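Local structure of Thiol:disulfide interchange protein DsbL (Escherichia coli, 3C7M) at residues 5-10 with 190-195; 33-38 with 174-179; 38-43 with 164-169; 55-60 with 67-72; 71-76 with 149-154. The protein introduces disulfide bonds into other proteins of the periplasm and, with its partner DsbI, forms an essential disulfide in the arylsulfate sulfotransferase AssT. One frame throughout, in Å; residues are numbered along the deposited sequence. Where two conformers were deposited one is given.

Contact 1: residues 5-10 with 190-195; sequences TDYMVL and RELASK
Leu192 sets one methyl squarely on the phenol ring of Tyr7. Its CD2 lies 3.6 Å from the ring centroid and only 4° off the ring normal, a CH-pi contact in which the methyl is almost equidistant from all six ring carbons. Tyr7 reaches this place with CG between its own backbone N and carbonyl carbon (chi1 69°), which turns the ring from strand 7-9 toward helix 182-193. Leucine suits the other side because its branched end gives the flat ring a compact methyl. A van der Waals contact lies at the phenol end, where Lys195 CE comes within 3.4 Å of Tyr7 OH, approaching from the opposite direction.

The polar part runs through water 1. This water accepts from Tyr7 OH at 3.1 Å and likewise from Lys195 NZ. It donates to Glu191 OE2 at 2.7 Å. One solvent molecule thus ties the hydroxyl end of a buried ring to an acid and an amine, charged groups that suit a site near the surface.

Met8 is tied by backbone bonds to Leu173 of the adjacent strand, while Leu192 also rests on Tyr172 and Val168. The arrangement is that of a thioredoxin-type fold, with the C-terminal helix packed on the central sheet, here at its edge strand.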
# COMPACT_ATOMS: atom_id res chain seq x y z
N THR A 5 12.75 -4.71 -18.85
CA THR A 5 12.34 -6.07 -18.52
C THR A 5 11.98 -6.17 -17.04
O THR A 5 10.86 -6.50 -16.69
CB THR A 5 13.46 -7.09 -18.85
OG1 THR A 5 13.82 -6.98 -20.23
CG2 THR A 5 13.01 -8.52 -18.54
N ASP A 6 12.96 -5.86 -16.20
CA ASP A 6 12.80 -5.98 -14.75
C ASP A 6 12.20 -4.73 -14.11
O ASP A 6 11.51 -4.81 -13.10
CB ASP A 6 14.14 -6.33 -14.11
CG ASP A 6 14.67 -7.67 -14.59
OD1 ASP A 6 14.05 -8.69 -14.25
OD2 ASP A 6 15.68 -7.68 -15.31
N TYR A 7 12.47 -3.58 -14.73
CA TYR A 7 12.01 -2.31 -14.22
C TYR A 7 11.98 -1.28 -15.33
O TYR A 7 12.51 -1.50 -16.42
CB TYR A 7 12.91 -1.82 -13.07
CG TYR A 7 14.30 -1.42 -13.52
CD1 TYR A 7 15.31 -2.37 -13.67
CD2 TYR A 7 14.60 -0.09 -13.81
CE1 TYR A 7 16.59 -2.00 -14.09
CE2 TYR A 7 15.88 0.29 -14.23
CZ TYR A 7 16.86 -0.67 -14.37
OH TYR A 7 18.12 -0.30 -14.78
N MET A 8 11.35 -0.14 -15.04
CA MET A 8 11.39 1.02 -15.92
C MET A 8 11.59 2.28 -15.08
O MET A 8 11.45 2.25 -13.85
CB MET A 8 10.14 1.10 -16.80
CG MET A 8 8.80 1.18 -16.05
SD MET A 8 8.35 2.83 -15.49
CE MET A 8 8.06 3.70 -17.03
N VAL A 9 11.96 3.37 -15.73
CA VAL A 9 12.17 4.65 -15.06
C VAL A 9 10.95 5.53 -15.30
O VAL A 9 10.58 5.81 -16.44
CB VAL A 9 13.44 5.37 -15.56
CG1 VAL A 9 13.66 6.66 -14.78
CG2 VAL A 9 14.67 4.46 -15.43
N LEU A 10 10.32 5.96 -14.20
CA LEU A 10 9.16 6.85 -14.27
C LEU A 10 9.57 8.19 -14.87
O LEU A 10 10.55 8.80 -14.42
CB LEU A 10 8.56 7.08 -12.88
CG LEU A 10 7.92 5.88 -12.16
CD1 LEU A 10 7.55 6.26 -10.73
CD2 LEU A 10 6.70 5.38 -12.90
N ARG A 190 17.84 -3.57 -4.15
CA ARG A 190 19.16 -3.10 -3.73
C ARG A 190 19.92 -2.45 -4.87
O ARG A 190 20.55 -1.41 -4.68
CB ARG A 190 19.98 -4.23 -3.12
CG ARG A 190 19.39 -4.67 -1.83
CD ARG A 190 20.39 -5.33 -0.94
NE ARG A 190 19.79 -5.46 0.37
CZ ARG A 190 20.01 -4.62 1.38
NH1 ARG A 190 20.85 -3.60 1.24
NH2 ARG A 190 19.39 -4.82 2.53
N GLU A 191 19.86 -3.07 -6.05
CA GLU A 191 20.51 -2.53 -7.25
C GLU A 191 19.92 -1.16 -7.59
O GLU A 191 20.65 -0.20 -7.83
CB GLU A 191 20.37 -3.48 -8.45
CG GLU A 191 20.85 -2.85 -9.77
CD GLU A 191 21.20 -3.85 -10.85
OE1 GLU A 191 21.02 -5.07 -10.64
OE2 GLU A 191 21.66 -3.41 -11.93
N LEU A 192 18.59 -1.07 -7.57
CA LEU A 192 17.91 0.18 -7.89
C LEU A 192 18.20 1.28 -6.89
O LEU A 192 18.33 2.45 -7.26
CB LEU A 192 16.39 -0.05 -8.01
CG LEU A 192 15.97 -0.94 -9.19
CD1 LEU A 192 14.46 -1.20 -9.17
CD2 LEU A 192 16.42 -0.34 -10.52
N ALA A 193 18.30 0.90 -5.61
CA ALA A 193 18.54 1.85 -4.53
C ALA A 193 19.96 2.40 -4.52
O ALA A 193 20.23 3.43 -3.89
CB ALA A 193 18.21 1.22 -3.18
N SER A 194 20.86 1.71 -5.22
CA SER A 194 22.26 2.12 -5.32
C SER A 194 22.48 3.09 -6.49
O SER A 194 23.57 3.66 -6.63
CB SER A 194 23.17 0.89 -5.48
OG SER A 194 23.07 0.33 -6.77
N LYS A 195 21.46 3.27 -7.31
CA LYS A 195 21.53 4.17 -8.47
C LYS A 195 21.43 5.63 -8.04
O LYS A 195 20.72 5.97 -7.08
CB LYS A 195 20.45 3.84 -9.49
CG LYS A 195 20.62 2.50 -10.20
CD LYS A 195 19.65 2.37 -11.37
CE LYS A 195 19.68 0.98 -11.99
NZ LYS A 195 20.95 0.66 -12.71
O HOH W 1 20.33 -2.24 -13.96

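Contact 2: residues 33-38 with 174-179; sequences YKYDKA and IYTKSI
Tyr35 leaves helix 30-38 toward segment 174-179, mostly the loop after strand 172-174, its CG anti to the carbonyl carbon and beside the backbone N (chi1 -73°). At the root of the side chain, CB packs against the hydroxyl end of Tyr166. Farther out, CE2 lies 4.3 Å from Ile179 CB, a loose apolar touch. CE1 and CZ pass under the methyl of Thr176, with CZ 3.4 Å from Thr176 CG2. That methyl stands over one face of the ring, offset toward its rim, and makes a CH-pi contact 26° off the normal at 3.8 Å from the centroid.

The tip, OH, gives its proton to water 2 at 2.7 Å, the water lying in the ring plane. The water in turn donates to Ile179 O, also at 2.7 Å, and to Thr176 O at 3.1 Å, so the phenol is linked through it to two carbonyls of the turn.

Threonine fits here because its two branches do different work: CG2 covers the ring, while OG1 turns away to bond Pro164 O, the carbonyl of the cis-proline. The helix bearing the CxxC motif thus meets this loop close to the cis-proline segment, an arrangement belonging to the active-site side of the thioredoxin fold.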
# COMPACT_ATOMS: atom_id res chain seq x y z
N TYR A 33 -3.30 -8.64 -3.32
CA TYR A 33 -3.51 -9.60 -2.25
C TYR A 33 -2.49 -10.74 -2.35
O TYR A 33 -1.85 -11.09 -1.36
CB TYR A 33 -4.95 -10.14 -2.34
CG TYR A 33 -5.44 -11.00 -1.19
CD1 TYR A 33 -4.76 -11.05 0.04
CD2 TYR A 33 -6.62 -11.72 -1.32
CE1 TYR A 33 -5.25 -11.84 1.10
CE2 TYR A 33 -7.12 -12.50 -0.27
CZ TYR A 33 -6.43 -12.55 0.93
OH TYR A 33 -6.93 -13.32 1.96
N LYS A 34 -2.34 -11.28 -3.56
CA LYS A 34 -1.41 -12.39 -3.82
C LYS A 34 0.03 -12.04 -3.45
O LYS A 34 0.69 -12.78 -2.71
CB LYS A 34 -1.50 -12.82 -5.28
CG LYS A 34 -2.76 -13.61 -5.61
N TYR A 35 0.51 -10.90 -3.94
CA TYR A 35 1.88 -10.46 -3.63
C TYR A 35 2.06 -10.07 -2.15
O TYR A 35 3.15 -10.25 -1.59
CB TYR A 35 2.36 -9.37 -4.60
CG TYR A 35 2.69 -9.90 -6.00
CD1 TYR A 35 1.69 -10.09 -6.95
CD2 TYR A 35 4.01 -10.22 -6.37
CE1 TYR A 35 1.98 -10.58 -8.23
CE2 TYR A 35 4.31 -10.71 -7.65
CZ TYR A 35 3.28 -10.89 -8.57
OH TYR A 35 3.54 -11.37 -9.85
N ASP A 36 1.01 -9.54 -1.51
CA ASP A 36 1.06 -9.22 -0.08
C ASP A 36 1.07 -10.46 0.80
O ASP A 36 1.53 -10.43 1.95
CB ASP A 36 -0.09 -8.30 0.34
CG ASP A 36 0.15 -6.84 -0.03
OD1 ASP A 36 1.25 -6.49 -0.49
OD2 ASP A 36 -0.79 -6.03 0.14
N LYS A 37 0.54 -11.56 0.27
CA LYS A 37 0.59 -12.84 0.98
C LYS A 37 1.96 -13.47 0.83
O LYS A 37 2.44 -14.13 1.76
CB LYS A 37 -0.50 -13.79 0.47
CG LYS A 37 -1.89 -13.46 0.98
CD LYS A 37 -2.90 -14.55 0.64
CE LYS A 37 -3.44 -14.40 -0.78
NZ LYS A 37 -4.38 -15.51 -1.11
N ALA A 38 2.59 -13.26 -0.32
CA ALA A 38 3.77 -14.04 -0.71
C ALA A 38 5.13 -13.35 -0.70
O ALA A 38 6.15 -14.00 -0.43
CB ALA A 38 3.54 -14.69 -2.07
N ILE A 174 9.37 -1.29 -10.56
CA ILE A 174 9.58 -2.69 -10.90
C ILE A 174 8.42 -3.21 -11.75
O ILE A 174 7.27 -2.83 -11.54
CB ILE A 174 9.75 -3.54 -9.62
CG1 ILE A 174 11.01 -3.06 -8.88
CG2 ILE A 174 9.79 -5.04 -9.95
CD1 ILE A 174 11.18 -3.62 -7.47
N TYR A 175 8.72 -4.05 -12.75
CA TYR A 175 7.65 -4.74 -13.47
C TYR A 175 7.22 -5.95 -12.65
O TYR A 175 7.97 -6.93 -12.51
CB TYR A 175 8.10 -5.16 -14.88
CG TYR A 175 8.06 -4.02 -15.89
CD1 TYR A 175 6.85 -3.46 -16.29
CD2 TYR A 175 9.24 -3.51 -16.43
CE1 TYR A 175 6.81 -2.41 -17.21
CE2 TYR A 175 9.21 -2.46 -17.35
CZ TYR A 175 8.00 -1.92 -17.73
OH TYR A 175 7.97 -0.88 -18.64
N THR A 176 6.00 -5.89 -12.12
CA THR A 176 5.47 -6.96 -11.27
C THR A 176 5.57 -8.35 -11.91
O THR A 176 5.92 -9.32 -11.23
CB THR A 176 4.03 -6.63 -10.82
OG1 THR A 176 4.07 -5.44 -10.03
CG2 THR A 176 3.42 -7.77 -10.00
N LYS A 177 5.32 -8.44 -13.21
CA LYS A 177 5.35 -9.73 -13.92
C LYS A 177 6.73 -10.37 -13.99
O LYS A 177 6.84 -11.56 -14.27
CB LYS A 177 4.76 -9.57 -15.33
CG LYS A 177 5.54 -8.66 -16.27
CD LYS A 177 4.96 -8.70 -17.68
CE LYS A 177 5.61 -7.64 -18.55
NZ LYS A 177 4.85 -7.43 -19.82
N SER A 178 7.78 -9.58 -13.74
CA SER A 178 9.16 -10.08 -13.78
C SER A 178 9.61 -10.68 -12.46
O SER A 178 10.66 -11.33 -12.40
CB SER A 178 10.13 -8.96 -14.19
OG SER A 178 10.34 -8.05 -13.13
N ILE A 179 8.82 -10.46 -11.40
CA ILE A 179 9.19 -10.90 -10.05
C ILE A 179 9.07 -12.41 -9.91
O ILE A 179 7.97 -12.97 -10.00
CB ILE A 179 8.34 -10.20 -8.96
CG1 ILE A 179 8.54 -8.68 -9.03
CG2 ILE A 179 8.69 -10.76 -7.56
CD1 ILE A 179 7.54 -7.88 -8.20
O HOH W 2 5.65 -12.39 -11.17

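Contact 3: residues 38-43 with 164-169; sequences AVTGPV and PAYVVN
Tyr166 and Thr40 meet through their hydroxyls, and these two residues account for most of the surface buried here. Tyr166 projects from strand 165-168 toward the start of helix 40-46, and its OH stops 2.7 Å from Thr40 OG1. The threonine oxygen sits at the edge of the phenol ring, in its plane, a position well suited to a hydrogen bond with the phenol oxygen. Asp36 of helix 30-38 and Met185 of helix 182-193 flank the ring.

Thr40 brings its oxygen to this spot with OG1 beside the backbone N and anti to the carbonyl carbon (chi1 -55°). In the conformer of Asp36 given here, the same oxygen is bonded to Asp36 OD1, so the carboxylate probably acts as a second-shell group that helps orient the threonine hydroxyl. A small beta-branched alcohol suits this buried place, since its hydroxyl can donate to a carboxylate and still accept from a phenol while CG2 turns elsewhere.

Val39, smaller in its share, lies beside the polar pair. It is also the N-cap residue of helix 40-46, lying where helix 30-38 has just ended. The three residues join helices 30-38 and 40-46, the two parts of the kinked active-site helix, to the strand that follows the cis-proline, as is characteristic of the thioredoxin fold.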
# COMPACT_ATOMS: atom_id res chain seq x y z
N ALA A 38 2.59 -13.26 -0.32
CA ALA A 38 3.77 -14.04 -0.71
C ALA A 38 5.13 -13.35 -0.70
O ALA A 38 6.15 -14.00 -0.43
CB ALA A 38 3.54 -14.69 -2.07
N VAL A 39 5.17 -12.06 -1.02
CA VAL A 39 6.46 -11.37 -1.19
C VAL A 39 6.65 -10.05 -0.43
O VAL A 39 7.76 -9.77 0.02
CB VAL A 39 6.87 -11.18 -2.70
CG1 VAL A 39 6.60 -12.45 -3.50
CG2 VAL A 39 6.16 -9.99 -3.35
N THR A 40 5.59 -9.25 -0.28
CA THR A 40 5.74 -7.90 0.29
C THR A 40 6.47 -7.85 1.63
O THR A 40 7.46 -7.11 1.78
CB THR A 40 4.38 -7.16 0.38
OG1 THR A 40 3.78 -7.16 -0.92
CG2 THR A 40 4.58 -5.71 0.83
N GLY A 41 6.01 -8.63 2.59
CA GLY A 41 6.61 -8.63 3.91
C GLY A 41 8.06 -9.09 3.93
O GLY A 41 8.93 -8.33 4.37
N PRO A 42 8.32 -10.33 3.48
CA PRO A 42 9.70 -10.80 3.45
C PRO A 42 10.65 -9.88 2.70
O PRO A 42 11.74 -9.62 3.20
CB PRO A 42 9.59 -12.17 2.77
CG PRO A 42 8.23 -12.63 3.12
CD PRO A 42 7.38 -11.38 3.08
N VAL A 43 10.23 -9.36 1.55
CA VAL A 43 11.11 -8.50 0.76
C VAL A 43 11.38 -7.17 1.46
O VAL A 43 12.53 -6.73 1.53
CB VAL A 43 10.58 -8.28 -0.69
CG1 VAL A 43 11.38 -7.21 -1.41
CG2 VAL A 43 10.64 -9.57 -1.47
N PRO A 164 -0.11 -4.45 -8.22
CA PRO A 164 0.75 -3.60 -7.41
C PRO A 164 1.86 -2.94 -8.21
O PRO A 164 2.28 -3.47 -9.25
CB PRO A 164 1.36 -4.58 -6.40
CG PRO A 164 1.32 -5.90 -7.09
CD PRO A 164 0.07 -5.88 -7.91
N ALA A 165 2.31 -1.79 -7.73
CA ALA A 165 3.42 -1.07 -8.35
C ALA A 165 4.46 -0.78 -7.27
O ALA A 165 4.26 0.09 -6.41
CB ALA A 165 2.91 0.20 -9.02
N TYR A 166 5.56 -1.53 -7.31
CA TYR A 166 6.66 -1.33 -6.37
C TYR A 166 7.66 -0.36 -6.98
O TYR A 166 8.21 -0.63 -8.05
CB TYR A 166 7.35 -2.64 -6.04
CG TYR A 166 6.48 -3.66 -5.35
CD1 TYR A 166 5.74 -4.58 -6.09
CD2 TYR A 166 6.43 -3.74 -3.95
CE1 TYR A 166 4.95 -5.55 -5.46
CE2 TYR A 166 5.65 -4.72 -3.32
CZ TYR A 166 4.91 -5.61 -4.08
OH TYR A 166 4.12 -6.58 -3.49
N VAL A 167 7.88 0.74 -6.28
CA VAL A 167 8.72 1.84 -6.76
C VAL A 167 9.87 2.10 -5.78
O VAL A 167 9.66 2.23 -4.57
CB VAL A 167 7.89 3.13 -6.94
CG1 VAL A 167 8.77 4.28 -7.42
CG2 VAL A 167 6.73 2.91 -7.92
N VAL A 168 11.09 2.16 -6.30
CA VAL A 168 12.26 2.44 -5.49
C VAL A 168 12.67 3.89 -5.65
O VAL A 168 12.88 4.36 -6.77
CB VAL A 168 13.45 1.51 -5.87
CG1 VAL A 168 14.65 1.78 -4.99
CG2 VAL A 168 13.04 0.05 -5.78
N ASN A 169 12.76 4.58 -4.51
CA ASN A 169 13.20 5.98 -4.43
C ASN A 169 12.40 6.95 -5.31
O ASN A 169 12.93 7.96 -5.79
CB ASN A 169 14.71 6.09 -4.69
CG ASN A 169 15.51 5.44 -3.59
OD1 ASN A 169 14.99 5.20 -2.50
ND2 ASN A 169 16.78 5.16 -3.86

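Contact 4: residues 55-60 with 67-72; sequences PFHLET and QASEVF
His57 extends its ring from strand 52-57 toward helix 65-81 with CG anti to the backbone N (chi1 -165°), while Ser69, on that helix, holds OG beside its own N. These settings bring His57 ND1 to 2.9 Å from Ser69 OG. The oxygen lies in the imidazole plane, at the ring edge, and the bond is nearly straight at 158°; either atom could be its donor.

Phe72, one helical turn on, approaches the same imidazole from over a face. Its edge points at the ring in a T-shaped pair, the planes at 72° and the centroids 5.1 Å apart, with CE2 3.5 Å from His57 CD2. Alanine at position 68 is small enough to let the helix come close, its CB lying 3.5 Å from His57 CE1.

Ser69 OG has further partners: Gly65 O within its own helix, and water 3 at 2.6 Å, which also donates to His57 O. The other imidazole nitrogen, NE2, accepts from the backbone N of Tyr27.

With NE2 acting as acceptor, the proton of a neutral imidazole would probably sit on ND1 and point to Ser69 OG. Both nitrogens of this buried ring are therefore engaged, which fixes its rotation and probably disfavours a second proton.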
# COMPACT_ATOMS: atom_id res chain seq x y z
N PRO A 55 3.45 2.15 1.84
CA PRO A 55 2.25 1.86 1.06
C PRO A 55 1.62 3.14 0.51
O PRO A 55 1.57 4.14 1.22
CB PRO A 55 1.30 1.24 2.09
CG PRO A 55 2.20 0.74 3.20
CD PRO A 55 3.30 1.75 3.25
N PHE A 56 1.18 3.10 -0.75
CA PHE A 56 0.39 4.16 -1.37
C PHE A 56 -0.90 3.51 -1.84
O PHE A 56 -0.85 2.61 -2.67
CB PHE A 56 1.11 4.70 -2.61
CG PHE A 56 1.94 5.95 -2.38
CD1 PHE A 56 2.80 6.08 -1.29
CD2 PHE A 56 1.91 6.97 -3.33
CE1 PHE A 56 3.58 7.24 -1.11
CE2 PHE A 56 2.68 8.12 -3.18
CZ PHE A 56 3.52 8.26 -2.05
N HIS A 57 -2.05 3.92 -1.32
CA HIS A 57 -3.30 3.33 -1.78
C HIS A 57 -3.85 4.08 -2.99
O HIS A 57 -3.74 5.31 -3.07
CB HIS A 57 -4.35 3.24 -0.66
CG HIS A 57 -5.49 2.33 -1.00
ND1 HIS A 57 -6.74 2.80 -1.33
CD2 HIS A 57 -5.55 0.99 -1.12
CE1 HIS A 57 -7.53 1.78 -1.62
NE2 HIS A 57 -6.83 0.67 -1.49
N LEU A 58 -4.41 3.32 -3.93
CA LEU A 58 -5.02 3.86 -5.14
C LEU A 58 -6.51 4.04 -4.92
O LEU A 58 -7.26 3.06 -4.90
CB LEU A 58 -4.75 2.92 -6.31
CG LEU A 58 -5.38 3.28 -7.66
CD1 LEU A 58 -4.75 4.53 -8.25
CD2 LEU A 58 -5.23 2.10 -8.59
N GLU A 59 -6.94 5.29 -4.75
CA GLU A 59 -8.33 5.57 -4.33
C GLU A 59 -9.37 5.41 -5.44
O GLU A 59 -10.58 5.40 -5.16
CB GLU A 59 -8.44 6.96 -3.68
CG GLU A 59 -8.27 8.11 -4.64
CD GLU A 59 -8.80 9.41 -4.09
OE1 GLU A 59 -10.01 9.49 -3.79
OE2 GLU A 59 -8.02 10.36 -3.95
N THR A 60 -8.93 5.27 -6.68
CA THR A 60 -9.84 5.28 -7.83
C THR A 60 -10.38 3.89 -8.20
O THR A 60 -11.28 3.78 -9.04
CB THR A 60 -9.19 5.93 -9.06
OG1 THR A 60 -7.92 5.31 -9.28
CG2 THR A 60 -8.98 7.41 -8.83
N GLN A 67 -12.77 5.40 0.83
CA GLN A 67 -12.88 4.97 2.23
C GLN A 67 -11.69 4.12 2.66
O GLN A 67 -11.19 4.27 3.78
CB GLN A 67 -14.19 4.21 2.47
CG GLN A 67 -15.43 5.11 2.46
CD GLN A 67 -15.84 5.55 1.08
OE1 GLN A 67 -15.49 4.93 0.06
NE2 GLN A 67 -16.60 6.64 1.02
N ALA A 68 -11.24 3.22 1.78
CA ALA A 68 -10.08 2.38 2.10
C ALA A 68 -8.85 3.27 2.27
O ALA A 68 -8.08 3.09 3.22
CB ALA A 68 -9.85 1.36 0.99
N SER A 69 -8.67 4.25 1.39
CA SER A 69 -7.57 5.19 1.54
C SER A 69 -7.61 5.91 2.89
O SER A 69 -6.59 6.03 3.57
CB SER A 69 -7.54 6.21 0.40
OG SER A 69 -7.08 5.59 -0.79
N GLU A 70 -8.79 6.38 3.29
CA GLU A 70 -8.95 7.05 4.59
C GLU A 70 -8.57 6.14 5.75
O GLU A 70 -7.80 6.54 6.63
CB GLU A 70 -10.38 7.54 4.77
CG GLU A 70 -10.78 8.62 3.78
CD GLU A 70 -12.23 9.05 3.94
OE1 GLU A 70 -13.07 8.21 4.35
OE2 GLU A 70 -12.53 10.23 3.66
N VAL A 71 -9.09 4.92 5.73
CA VAL A 71 -8.80 3.98 6.82
C VAL A 71 -7.30 3.70 6.87
O VAL A 71 -6.68 3.78 7.93
CB VAL A 71 -9.63 2.68 6.67
CG1 VAL A 71 -9.15 1.62 7.63
CG2 VAL A 71 -11.13 2.98 6.89
N PHE A 72 -6.71 3.40 5.71
CA PHE A 72 -5.28 3.08 5.68
C PHE A 72 -4.40 4.26 6.08
O PHE A 72 -3.42 4.07 6.79
CB PHE A 72 -4.85 2.56 4.30
CG PHE A 72 -5.51 1.26 3.89
CD1 PHE A 72 -5.85 0.28 4.83
CD2 PHE A 72 -5.74 1.01 2.54
CE1 PHE A 72 -6.45 -0.92 4.42
CE2 PHE A 72 -6.33 -0.19 2.13
CZ PHE A 72 -6.68 -1.16 3.06
O HOH W 3 -5.41 7.18 -1.93

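Contact 5: residues 71-76 with 149-154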
# COMPACT_ATOMS: atom_id res chain seq x y z
N VAL A 71 -9.09 4.92 5.73
CA VAL A 71 -8.80 3.98 6.82
C VAL A 71 -7.30 3.70 6.87
O VAL A 71 -6.68 3.78 7.93
CB VAL A 71 -9.63 2.68 6.67
CG1 VAL A 71 -9.15 1.62 7.63
CG2 VAL A 71 -11.13 2.98 6.89
N PHE A 72 -6.71 3.40 5.71
CA PHE A 72 -5.28 3.08 5.68
C PHE A 72 -4.40 4.26 6.08
O PHE A 72 -3.42 4.07 6.79
CB PHE A 72 -4.85 2.56 4.30
CG PHE A 72 -5.51 1.26 3.89
CD1 PHE A 72 -5.85 0.28 4.83
CD2 PHE A 72 -5.74 1.01 2.54
CE1 PHE A 72 -6.45 -0.92 4.42
CE2 PHE A 72 -6.33 -0.19 2.13
CZ PHE A 72 -6.68 -1.16 3.06
N ALA A 73 -4.75 5.47 5.63
CA ALA A 73 -3.98 6.67 5.99
C ALA A 73 -4.01 6.89 7.49
O ALA A 73 -2.99 7.21 8.12
CB ALA A 73 -4.49 7.90 5.24
N VAL A 74 -5.19 6.72 8.08
CA VAL A 74 -5.32 6.88 9.54
C VAL A 74 -4.45 5.84 10.25
O VAL A 74 -3.66 6.18 11.14
CB VAL A 74 -6.79 6.80 9.99
CG1 VAL A 74 -6.88 6.52 11.50
CG2 VAL A 74 -7.51 8.09 9.63
N LEU A 75 -4.56 4.58 9.84
CA LEU A 75 -3.90 3.51 10.58
C LEU A 75 -2.39 3.49 10.39
O LEU A 75 -1.66 3.20 11.33
CB LEU A 75 -4.53 2.15 10.27
CG LEU A 75 -6.02 2.05 10.63
CD1 LEU A 75 -6.60 0.74 10.15
CD2 LEU A 75 -6.28 2.25 12.14
N ILE A 76 -1.92 3.82 9.18
CA ILE A 76 -0.48 3.94 8.93
C ILE A 76 0.13 5.03 9.80
O ILE A 76 1.17 4.84 10.41
CB ILE A 76 -0.15 4.17 7.43
CG1 ILE A 76 -0.34 2.87 6.67
CG2 ILE A 76 1.30 4.64 7.26
CD1 ILE A 76 -0.37 3.03 5.16
N GLU A 149 -3.06 13.26 0.32
CA GLU A 149 -2.58 14.11 -0.76
C GLU A 149 -1.43 13.45 -1.52
O GLU A 149 -1.44 13.41 -2.75
CB GLU A 149 -2.18 15.48 -0.20
CG GLU A 149 -1.55 16.43 -1.22
CD GLU A 149 -2.56 17.13 -2.11
OE1 GLU A 149 -3.72 16.69 -2.21
OE2 GLU A 149 -2.17 18.13 -2.74
N LYS A 150 -0.46 12.90 -0.79
CA LYS A 150 0.65 12.18 -1.44
C LYS A 150 0.16 11.03 -2.32
O LYS A 150 0.67 10.80 -3.43
CB LYS A 150 1.62 11.63 -0.38
CG LYS A 150 2.47 12.70 0.26
CD LYS A 150 3.38 12.10 1.32
CE LYS A 150 4.45 13.10 1.75
NZ LYS A 150 3.97 14.52 1.78
N TRP A 151 -0.83 10.29 -1.82
CA TRP A 151 -1.33 9.12 -2.52
C TRP A 151 -2.09 9.43 -3.80
O TRP A 151 -2.44 8.52 -4.55
CB TRP A 151 -2.19 8.27 -1.59
CG TRP A 151 -1.43 7.64 -0.48
CD1 TRP A 151 -0.08 7.66 -0.27
CD2 TRP A 151 -1.99 6.85 0.58
NE1 TRP A 151 0.24 6.95 0.87
CE2 TRP A 151 -0.92 6.44 1.40
CE3 TRP A 151 -3.29 6.47 0.92
CZ2 TRP A 151 -1.11 5.65 2.54
CZ3 TRP A 151 -3.48 5.69 2.05
CH2 TRP A 151 -2.40 5.28 2.85
N LYS A 152 -2.35 10.71 -4.06
CA LYS A 152 -2.98 11.09 -5.33
C LYS A 152 -2.09 10.70 -6.51
O LYS A 152 -2.59 10.47 -7.61
CB LYS A 152 -3.27 12.59 -5.38
CG LYS A 152 -4.23 13.09 -4.31
CD LYS A 152 -5.66 12.60 -4.53
CE LYS A 152 -6.58 13.17 -3.47
NZ LYS A 152 -8.02 12.98 -3.82
N ALA A 153 -0.79 10.57 -6.26
CA ALA A 153 0.19 10.21 -7.29
C ALA A 153 0.07 8.76 -7.74
O ALA A 153 0.68 8.37 -8.73
CB ALA A 153 1.62 10.50 -6.77
N SER A 154 -0.73 7.97 -7.02
CA SER A 154 -0.91 6.55 -7.33
C SER A 154 -1.54 6.33 -8.71
O SER A 154 -1.20 5.38 -9.41
CB SER A 154 -1.79 5.88 -6.27
OG SER A 154 -1.18 5.96 -4.99
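Trp151 O accepts from the backbone N-H of Ser154 (N to O 3.1 Å), and Ser154 OG lies 2.9 Å from the same Trp151 O. Ser154 OG also lies by His57 O of the neighbouring strand. From this turn Trp151 sends its indole toward helix 65-81.

The far end of the six-membered ring does the touching. CH2 comes to 3.6 Å from Ala73 N and rests 3.9 Å from Phe72 CB, so the indole meets helix backbone as well as side chains. Ala73 CB lies 4.0 Å from Trp151 CZ3; a side chain this short leaves the helix surface low enough for the large ring to reach it. Ile76 comes from the opposite direction, its CD1 at the edge of the indole, near its plane, and 3.8 Å from CZ2. Its long branch reaches that far because CG1 lies beside the backbone N, anti to the carbonyl carbon (chi1 -75°).

Tryptophan suits the place because its length spans the gap between the backbones. Its ring also meets Phe56 of strand 52-57, while Ala73 packs on helix 142-150 and Ile76 on Phe93 of helix 92-106. The indole thus lies where the helical region of this DsbA-like protein joins the central sheet.

Overall arrangement
Contacts 3, 4 and 5 are buried and contact 2 is partly so. Contact 1 is also largely buried, apart from its exposed C-terminal lysine, though it lies farthest from the chain's centre, about 19 Å from centre to centre. Contacts 4 and 5 share Val71 and Phe72 of helix 65-81, and the Glu59 to Lys152 salt bridge links their segments. Contacts 2 and 3 share Ala38, at the end of helix 30-38, and lie across the chain's centre from contact 5. Tyrosine carries contacts 1, 2 and 3: its hydroxyl binds water in the first two and threonine in the buried third. Contact 4 grips an imidazole with polar bonds, whereas contact 5 meets its indole by apolar packing.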